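Local coordinates for protein putative branched-chain-amino-acid aminotransferase (Thermotoga maritima MSB8, PDB 3CSW) that probably transfers the amino group of leucine, isoleucine or valine to 2-oxoglutarate with the help of pyridoxal 5'-phosphate, at residues 226-238 / 250-264. Numbering follows the deposited sequence.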
ATOM      1  N   VAL A 226      -8.955  13.017  -2.777  1.00 26.68           N
ATOM      2  CA  VAL A 226      -8.742  14.288  -2.052  1.00 26.21           C
ATOM      3  C   VAL A 226      -8.922  15.568  -2.901  1.00 28.25           C
ATOM      4  O   VAL A 226      -9.531  16.538  -2.440  1.00 29.37           O
ATOM      5  CB  VAL A 226      -7.400  14.323  -1.300  1.00 26.88           C
ATOM      6  CG1 VAL A 226      -6.200  14.063  -2.246  1.00 20.77           C
ATOM      7  CG2 VAL A 226      -7.281  15.636  -0.455  1.00 25.07           C
ATOM      8  N   TRP A 227      -8.413  15.565  -4.128  1.00 27.65           N
ATOM      9  CA  TRP A 227      -8.500  16.746  -5.012  1.00 29.12           C
ATOM     10  C   TRP A 227      -9.935  17.189  -5.408  1.00 30.20           C
ATOM     11  O   TRP A 227     -10.156  18.340  -5.768  1.00 27.75           O
ATOM     12  CB  TRP A 227      -7.622  16.546  -6.242  1.00 28.50           C
ATOM     13  CG  TRP A 227      -7.989  15.393  -7.130  1.00 26.28           C
ATOM     14  CD1 TRP A 227      -8.859  15.411  -8.193  1.00 29.76           C
ATOM     15  CD2 TRP A 227      -7.458  14.065  -7.073  1.00 23.33           C
ATOM     16  NE1 TRP A 227      -8.926  14.163  -8.772  1.00 31.50           N
ATOM     17  CE2 TRP A 227      -8.072  13.321  -8.111  1.00 29.54           C
ATOM     18  CE3 TRP A 227      -6.523  13.426  -6.249  1.00 27.55           C
ATOM     19  CZ2 TRP A 227      -7.763  11.974  -8.352  1.00 33.70           C
ATOM     20  CZ3 TRP A 227      -6.229  12.078  -6.478  1.00 30.71           C
ATOM     21  CH2 TRP A 227      -6.842  11.369  -7.523  1.00 25.72           C
ATOM     22  N   GLU A 228     -10.910  16.283  -5.301  1.00 30.33           N
ATOM     23  CA  GLU A 228     -12.313  16.615  -5.521  1.00 29.87           C
ATOM     24  C   GLU A 228     -12.842  17.592  -4.467  1.00 28.13           C
ATOM     25  O   GLU A 228     -13.741  18.350  -4.748  1.00 28.71           O
ATOM     26  CB  GLU A 228     -13.214  15.370  -5.541  1.00 29.47           C
ATOM     27  CG  GLU A 228     -12.858  14.323  -6.582  1.00 31.97           C
ATOM     28  CD  GLU A 228     -13.921  13.229  -6.678  1.00 30.78           C
ATOM     29  OE1 GLU A 228     -15.070  13.555  -7.002  1.00 37.36           O
ATOM     30  OE2 GLU A 228     -13.606  12.049  -6.462  1.00 29.16           O
ATOM     31  N   LEU A 229     -12.315  17.548  -3.253  1.00 27.90           N
ATOM     32  CA  LEU A 229     -12.703  18.515  -2.222  1.00 28.47           C
ATOM     33  C   LEU A 229     -12.286  19.930  -2.673  1.00 28.99           C
ATOM     34  O   LEU A 229     -12.986  20.911  -2.425  1.00 27.72           O
ATOM     35  CB  LEU A 229     -12.047  18.182  -0.881  1.00 28.37           C
ATOM     36  CG  LEU A 229     -12.402  16.868  -0.171  1.00 33.07           C
ATOM     37  CD1 LEU A 229     -11.610  16.730   1.153  1.00 24.14           C
ATOM     38  CD2 LEU A 229     -13.907  16.725   0.079  1.00 25.52           C
ATOM     39  N   PHE A 230     -11.150  20.024  -3.347  1.00 30.79           N
ATOM     40  CA  PHE A 230     -10.628  21.322  -3.786  1.00 31.95           C
ATOM     41  C   PHE A 230     -11.335  21.843  -5.032  1.00 31.71           C
ATOM     42  O   PHE A 230     -11.176  23.005  -5.389  1.00 34.07           O
ATOM     43  CB  PHE A 230      -9.110  21.274  -3.960  1.00 30.58           C
ATOM     44  CG  PHE A 230      -8.364  21.126  -2.655  1.00 31.74           C
ATOM     45  CD1 PHE A 230      -8.175  19.878  -2.080  1.00 30.18           C
ATOM     46  CD2 PHE A 230      -7.842  22.236  -2.000  1.00 34.46           C
ATOM     47  CE1 PHE A 230      -7.497  19.729  -0.852  1.00 28.34           C
ATOM     48  CE2 PHE A 230      -7.151  22.092  -0.773  1.00 30.40           C
ATOM     49  CZ  PHE A 230      -6.980  20.841  -0.207  1.00 29.94           C
ATOM     50  N   GLU A 231     -12.151  21.004  -5.666  1.00 30.63           N
ATOM     51  CA  GLU A 231     -12.944  21.433  -6.808  1.00 28.73           C
ATOM     52  C   GLU A 231     -14.428  21.438  -6.533  1.00 28.56           C
ATOM     53  O   GLU A 231     -15.214  21.698  -7.440  1.00 29.00           O
ATOM     54  CB  GLU A 231     -12.646  20.555  -8.003  1.00 29.72           C
ATOM     55  CG  GLU A 231     -11.169  20.591  -8.370  1.00 34.97           C
ATOM     56  CD  GLU A 231     -10.920  20.198  -9.805  1.00 39.47           C
ATOM     57  OE1 GLU A 231     -11.020  18.988 -10.121  1.00 41.18           O
ATOM     58  OE2 GLU A 231     -10.612  21.105 -10.606  1.00 33.63           O
ATOM     59  N   ALA A 232     -14.813  21.169  -5.284  1.00 28.40           N
ATOM     60  CA  ALA A 232     -16.210  21.060  -4.902  1.00 28.21           C
ATOM     61  C   ALA A 232     -16.883  22.427  -4.869  1.00 28.11           C
ATOM     62  O   ALA A 232     -16.229  23.436  -4.581  1.00 28.80           O
ATOM     63  CB  ALA A 232     -16.309  20.386  -3.513  1.00 28.10           C
ATOM     64  N   ASP A 233     -18.188  22.460  -5.143  1.00 29.31           N
ATOM     65  CA  ASP A 233     -18.998  23.668  -4.936  1.00 29.88           C
ATOM     66  C   ASP A 233     -19.297  23.923  -3.447  1.00 30.67           C
ATOM     67  O   ASP A 233     -19.348  25.080  -3.016  1.00 33.29           O
ATOM     68  CB  ASP A 233     -20.330  23.590  -5.708  1.00 31.79           C
ATOM     69  CG  ASP A 233     -20.134  23.411  -7.193  1.00 28.58           C
ATOM     70  OD1 ASP A 233     -19.115  23.885  -7.701  1.00 33.13           O
ATOM     71  OD2 ASP A 233     -20.988  22.779  -7.853  1.00 33.89           O
ATOM     72  N   GLU A 234     -19.517  22.849  -2.683  1.00 29.71           N
ATOM     73  CA  GLU A 234     -19.797  22.933  -1.260  1.00 29.37           C
ATOM     74  C   GLU A 234     -19.127  21.778  -0.546  1.00 29.25           C
ATOM     75  O   GLU A 234     -18.878  20.753  -1.139  1.00 27.97           O
ATOM     76  CB  GLU A 234     -21.319  22.854  -0.949  1.00 30.10           C
ATOM     77  CG  GLU A 234     -22.227  23.645  -1.868  1.00 29.88           C
ATOM     78  CD  GLU A 234     -23.711  23.560  -1.509  1.00 31.19           C
ATOM     79  OE1 GLU A 234     -24.041  23.489  -0.314  1.00 33.16           O
ATOM     80  OE2 GLU A 234     -24.551  23.614  -2.434  1.00 32.54           O
HETATM   81  N   MSE A 235     -18.881  21.959   0.748  1.00 30.47           N
HETATM   82  CA  MSE A 235     -18.399  20.908   1.629  1.00 29.17           C
HETATM   83  C   MSE A 235     -19.004  21.090   3.025  1.00 29.15           C
HETATM   84  O   MSE A 235     -19.270  22.214   3.452  1.00 31.44           O
HETATM   85  CB  MSE A 235     -16.871  20.945   1.667  1.00 31.79           C
HETATM   86  CG  MSE A 235     -16.198  19.946   2.613  1.00 26.74           C
HETATM   87 SE   MSE A 235     -14.265  20.066   2.555  0.75 21.72          SE
HETATM   88  CE  MSE A 235     -13.888  18.727   3.762  1.00 26.17           C
ATOM     89  N   PHE A 236     -19.283  19.981   3.709  1.00 29.18           N
ATOM     90  CA  PHE A 236     -19.772  20.014   5.095  1.00 26.32           C
ATOM     91  C   PHE A 236     -19.420  18.727   5.848  1.00 28.06           C
ATOM     92  O   PHE A 236     -19.060  17.705   5.233  1.00 26.89           O
ATOM     93  CB  PHE A 236     -21.279  20.352   5.187  1.00 27.68           C
ATOM     94  CG  PHE A 236     -22.237  19.271   4.663  1.00 26.88           C
ATOM     95  CD1 PHE A 236     -22.636  18.214   5.481  1.00 29.92           C
ATOM     96  CD2 PHE A 236     -22.792  19.365   3.387  1.00 30.96           C
ATOM     97  CE1 PHE A 236     -23.529  17.248   5.019  1.00 28.70           C
ATOM     98  CE2 PHE A 236     -23.690  18.410   2.919  1.00 31.30           C
ATOM     99  CZ  PHE A 236     -24.056  17.341   3.742  1.00 28.45           C
ATOM    100  N   LEU A 237     -19.505  18.818   7.178  1.00 28.15           N
ATOM    101  CA  LEU A 237     -19.241  17.719   8.084  1.00 28.42           C
ATOM    102  C   LEU A 237     -20.515  17.304   8.793  1.00 30.56           C
ATOM    103  O   LEU A 237     -21.445  18.101   8.942  1.00 31.70           O
ATOM    104  CB  LEU A 237     -18.216  18.124   9.148  1.00 27.16           C
ATOM    105  CG  LEU A 237     -16.927  18.799   8.702  1.00 28.96           C
ATOM    106  CD1 LEU A 237     -16.115  19.268   9.922  1.00 26.75           C
ATOM    107  CD2 LEU A 237     -16.118  17.870   7.773  1.00 23.44           C
ATOM    108  N   THR A 238     -20.552  16.058   9.254  1.00 31.83           N
ATOM    109  CA  THR A 238     -21.668  15.572  10.057  1.00 32.54           C
ATOM    110  C   THR A 238     -21.143  14.858  11.310  1.00 31.52           C
ATOM    111  O   THR A 238     -20.257  14.026  11.223  1.00 30.77           O
ATOM    112  CB  THR A 238     -22.590  14.602   9.231  1.00 31.52           C
ATOM    113  OG1 THR A 238     -21.865  13.419   8.869  1.00 29.97           O
ATOM    114  CG2 THR A 238     -23.110  15.270   7.965  1.00 25.45           C
ATOM    115  N   LEU A 250     -11.156  24.865   3.359  1.00 27.46           N
ATOM    116  CA  LEU A 250     -10.319  23.685   3.497  1.00 28.46           C
ATOM    117  C   LEU A 250      -8.891  24.121   3.220  1.00 27.44           C
ATOM    118  O   LEU A 250      -8.587  24.594   2.140  1.00 28.49           O
ATOM    119  CB  LEU A 250     -10.745  22.587   2.501  1.00 29.44           C
ATOM    120  CG  LEU A 250      -9.849  21.361   2.303  1.00 28.88           C
ATOM    121  CD1 LEU A 250      -9.668  20.556   3.604  1.00 27.51           C
ATOM    122  CD2 LEU A 250     -10.381  20.491   1.120  1.00 27.83           C
ATOM    123  N   ASN A 251      -8.006  23.949   4.192  1.00 29.00           N
ATOM    124  CA  ASN A 251      -6.641  24.436   4.069  1.00 30.11           C
ATOM    125  C   ASN A 251      -6.722  25.941   3.712  1.00 30.34           C
ATOM    126  O   ASN A 251      -7.266  26.719   4.498  1.00 29.09           O
ATOM    127  CB  ASN A 251      -5.819  23.589   3.065  1.00 30.57           C
ATOM    128  CG  ASN A 251      -5.401  22.221   3.617  1.00 28.95           C
ATOM    129  OD1 ASN A 251      -5.934  21.731   4.600  1.00 35.12           O
ATOM    130  ND2 ASN A 251      -4.428  21.607   2.969  1.00 34.25           N
ATOM    131  N   GLU A 252      -6.224  26.361   2.549  1.00 31.67           N
ATOM    132  CA  GLU A 252      -6.331  27.780   2.146  1.00 32.79           C
ATOM    133  C   GLU A 252      -7.419  28.005   1.094  1.00 31.60           C
ATOM    134  O   GLU A 252      -7.525  29.089   0.536  1.00 32.89           O
ATOM    135  CB  GLU A 252      -5.005  28.270   1.581  1.00 34.26           C
ATOM    136  CG  GLU A 252      -3.837  28.257   2.538  1.00 39.53           C
ATOM    137  CD  GLU A 252      -2.504  28.364   1.795  1.00 47.38           C
ATOM    138  OE1 GLU A 252      -2.127  27.415   1.051  1.00 51.70           O
ATOM    139  OE2 GLU A 252      -1.838  29.409   1.957  1.00 52.82           O
ATOM    140  N   HIS A 253      -8.226  26.982   0.838  1.00 31.59           N
ATOM    141  CA  HIS A 253      -9.257  27.023  -0.177  1.00 31.36           C
ATOM    142  C   HIS A 253     -10.615  27.373   0.415  1.00 30.71           C
ATOM    143  O   HIS A 253     -11.226  26.557   1.087  1.00 29.71           O
ATOM    144  CB  HIS A 253      -9.327  25.652  -0.880  1.00 33.85           C
ATOM    145  CG  HIS A 253     -10.273  25.613  -2.042  1.00 34.12           C
ATOM    146  ND1 HIS A 253      -9.880  25.900  -3.332  1.00 39.35           N
ATOM    147  CD2 HIS A 253     -11.595  25.328  -2.107  1.00 33.96           C
ATOM    148  CE1 HIS A 253     -10.924  25.794  -4.138  1.00 37.27           C
ATOM    149  NE2 HIS A 253     -11.975  25.446  -3.419  1.00 33.99           N
ATOM    150  N   SER A 254     -11.103  28.574   0.120  1.00 31.96           N
ATOM    151  CA  SER A 254     -12.433  29.005   0.538  1.00 33.07           C
ATOM    152  C   SER A 254     -13.510  28.492  -0.391  1.00 32.97           C
ATOM    153  O   SER A 254     -13.368  28.568  -1.613  1.00 33.80           O
ATOM    154  CB  SER A 254     -12.532  30.543   0.559  1.00 33.97           C
ATOM    155  OG  SER A 254     -11.845  31.078   1.686  1.00 41.61           O
ATOM    156  N   PHE A 255     -14.591  27.990   0.207  1.00 32.64           N
ATOM    157  CA  PHE A 255     -15.819  27.642  -0.508  1.00 33.10           C
ATOM    158  C   PHE A 255     -16.816  28.808  -0.520  1.00 33.85           C
ATOM    159  O   PHE A 255     -17.540  28.990  -1.492  1.00 33.68           O
ATOM    160  CB  PHE A 255     -16.486  26.419   0.122  1.00 31.66           C
ATOM    161  CG  PHE A 255     -15.659  25.193   0.026  1.00 29.74           C
ATOM    162  CD1 PHE A 255     -15.520  24.540  -1.191  1.00 31.99           C
ATOM    163  CD2 PHE A 255     -14.960  24.724   1.127  1.00 28.36           C
ATOM    164  CE1 PHE A 255     -14.710  23.422  -1.291  1.00 33.04           C
ATOM    165  CE2 PHE A 255     -14.163  23.604   1.025  1.00 34.46           C
ATOM    166  CZ  PHE A 255     -14.031  22.961  -0.178  1.00 28.84           C
ATOM    167  N   PHE A 256     -16.872  29.557   0.581  1.00 33.77           N
ATOM    168  CA  PHE A 256     -17.738  30.720   0.689  1.00 35.86           C
ATOM    169  C   PHE A 256     -17.221  31.735   1.692  1.00 38.14           C
ATOM    170  O   PHE A 256     -16.328  31.451   2.481  1.00 37.45           O
ATOM    171  CB  PHE A 256     -19.190  30.323   1.019  1.00 34.77           C
ATOM    172  CG  PHE A 256     -19.374  29.683   2.371  1.00 34.27           C
ATOM    173  CD1 PHE A 256     -19.523  30.465   3.509  1.00 32.87           C
ATOM    174  CD2 PHE A 256     -19.471  28.297   2.494  1.00 32.33           C
ATOM    175  CE1 PHE A 256     -19.728  29.882   4.745  1.00 32.57           C
ATOM    176  CE2 PHE A 256     -19.682  27.707   3.728  1.00 30.45           C
ATOM    177  CZ  PHE A 256     -19.809  28.501   4.858  1.00 31.60           C
ATOM    178  N   GLU A 257     -17.790  32.938   1.616  1.00 45.14           N
ATOM    179  CA  GLU A 257     -17.404  34.069   2.471  1.00 47.91           C
ATOM    180  C   GLU A 257     -18.327  34.176   3.673  1.00 47.44           C
ATOM    181  O   GLU A 257     -17.860  34.159   4.811  1.00 49.83           O
ATOM    182  CB  GLU A 257     -17.418  35.379   1.668  1.00 50.11           C
ATOM    183  CG  GLU A 257     -16.546  35.352   0.391  1.00 59.50           C
ATOM    184  CD  GLU A 257     -15.074  34.987   0.676  1.00 74.87           C
ATOM    185  OE1 GLU A 257     -14.487  35.607   1.597  1.00 81.48           O
ATOM    186  OE2 GLU A 257     -14.509  34.088  -0.012  1.00 78.89           O
ATOM    187  N   GLU A 258     -19.632  34.235   3.415  1.00 47.23           N
ATOM    188  CA  GLU A 258     -20.636  34.437   4.470  1.00 49.57           C
ATOM    189  C   GLU A 258     -21.699  33.343   4.552  1.00 47.94           C
ATOM    190  O   GLU A 258     -21.990  32.831   5.631  1.00 48.29           O
ATOM    191  CB  GLU A 258     -21.380  35.764   4.234  1.00 51.11           C
ATOM    192  CG  GLU A 258     -20.495  37.017   4.052  1.00 60.34           C
ATOM    193  CD  GLU A 258     -20.044  37.632   5.369  1.00 69.80           C
ATOM    194  OE1 GLU A 258     -19.857  36.887   6.363  1.00 74.72           O
ATOM    195  OE2 GLU A 258     -19.871  38.868   5.397  1.00 73.28           O
ATOM    196  N   GLU A 259     -22.305  33.016   3.416  1.00 45.73           N
ATOM    197  CA  GLU A 259     -23.437  32.098   3.395  1.00 44.36           C
ATOM    198  C   GLU A 259     -23.027  30.712   2.945  1.00 40.42           C
ATOM    199  O   GLU A 259     -22.338  30.586   1.948  1.00 41.13           O
ATOM    200  CB  GLU A 259     -24.512  32.617   2.437  1.00 46.31           C
ATOM    201  CG  GLU A 259     -25.297  33.808   2.958  1.00 56.31           C
ATOM    202  CD  GLU A 259     -26.245  33.446   4.101  1.00 68.95           C
ATOM    203  OE1 GLU A 259     -26.611  32.247   4.238  1.00 73.20           O
ATOM    204  OE2 GLU A 259     -26.632  34.374   4.856  1.00 76.89           O
ATOM    205  N   PRO A 260     -23.445  29.667   3.678  1.00 36.91           N
ATOM    206  CA  PRO A 260     -23.226  28.310   3.190  1.00 36.34           C
ATOM    207  C   PRO A 260     -23.930  28.097   1.871  1.00 34.65           C
ATOM    208  O   PRO A 260     -24.929  28.758   1.583  1.00 35.60           O
ATOM    209  CB  PRO A 260     -23.866  27.427   4.265  1.00 35.91           C
ATOM    210  CG  PRO A 260     -23.942  28.270   5.449  1.00 37.01           C
ATOM    211  CD  PRO A 260     -24.089  29.675   4.996  1.00 36.51           C
ATOM    212  N   GLY A 261     -23.431  27.169   1.075  1.00 33.25           N
ATOM    213  CA  GLY A 261     -24.065  26.901  -0.201  1.00 32.32           C
ATOM    214  C   GLY A 261     -25.474  26.386  -0.008  1.00 31.88           C
ATOM    215  O   GLY A 261     -25.858  25.958   1.096  1.00 31.40           O
ATOM    216  N   PRO A 262     -26.248  26.383  -1.090  1.00 32.33           N
ATOM    217  CA  PRO A 262     -27.681  26.053  -1.065  1.00 31.94           C
ATOM    218  C   PRO A 262     -28.068  24.627  -0.682  1.00 31.07           C
ATOM    219  O   PRO A 262     -29.101  24.431  -0.034  1.00 29.96           O
ATOM    220  CB  PRO A 262     -28.147  26.380  -2.492  1.00 32.95           C
ATOM    221  CG  PRO A 262     -26.903  26.360  -3.325  1.00 32.67           C
ATOM    222  CD  PRO A 262     -25.770  26.733  -2.440  1.00 32.03           C
ATOM    223  N   VAL A 263     -27.296  23.630  -1.107  1.00 32.63           N
ATOM    224  CA  VAL A 263     -27.610  22.246  -0.752  1.00 30.40           C
ATOM    225  C   VAL A 263     -27.359  22.058   0.747  1.00 31.84           C
ATOM    226  O   VAL A 263     -28.185  21.454   1.435  1.00 33.40           O
ATOM    227  CB  VAL A 263     -26.817  21.210  -1.621  1.00 31.03           C
ATOM    228  CG1 VAL A 263     -27.021  19.784  -1.121  1.00 29.30           C
ATOM    229  CG2 VAL A 263     -27.221  21.330  -3.086  1.00 27.82           C
ATOM    230  N   THR A 264     -26.238  22.597   1.248  1.00 32.18           N
ATOM    231  CA  THR A 264     -25.871  22.509   2.670  1.00 31.23           C
ATOM    232  C   THR A 264     -26.914  23.184   3.540  1.00 32.34           C
ATOM    233  O   THR A 264     -27.285  22.661   4.609  1.00 34.23           O
ATOM    234  CB  THR A 264     -24.534  23.206   2.976  1.00 33.06           C
ATOM    235  OG1 THR A 264     -23.510  22.705   2.105  1.00 33.11           O
ATOM    236  CG2 THR A 264     -24.113  23.027   4.457  1.00 28.10           C
TER
HETATM  237  O   HOH W   1     -14.131  24.930  -4.812  1.00 47.56           O
HETATM  238  O   HOH W   2     -17.791  27.229  -3.795  1.00 45.47           O
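The E234 carboxylate receives the N-H groups of V263 and T264 at the start of the helix that begins at P262, tying it to strand 234-239, which lies between strands 181-186 and 243-247 in a mixed sheet of this class-IV aminotransferase. G261 holds the N-cap position. OE2 accepts V263 N through its syn lone pair (3.0 Å); OE1 takes two donors, T264 N at 2.8 Å on the syn side and T264 OG1 at 2.6 Å on the anti lone pair. The chain, extended beyond CG (chi2 -179°), carries the carboxylate past G261 CA. A glutamine here, neutral and with an NH2 in place of one oxygen, would probably leave either V263 N or the two T264 donors facing another donor. D233 and E234, both facing V185, form a classic beta bulge.

Aromatic and apolar side chains join 229-235 to 250-255. L250 CD2 sits over one face of the F230 ring, 3.8 Å from its centroid, and presses on L229 CB. The F230 edge points at the H253 ring face, an offset edge-to-face pair with planes at 69°. F255 lies between H253 CD2 and M235 CB, while its edge meets L229 O. One water bridges A232 O and H253 NE2, 2.6 Å from each.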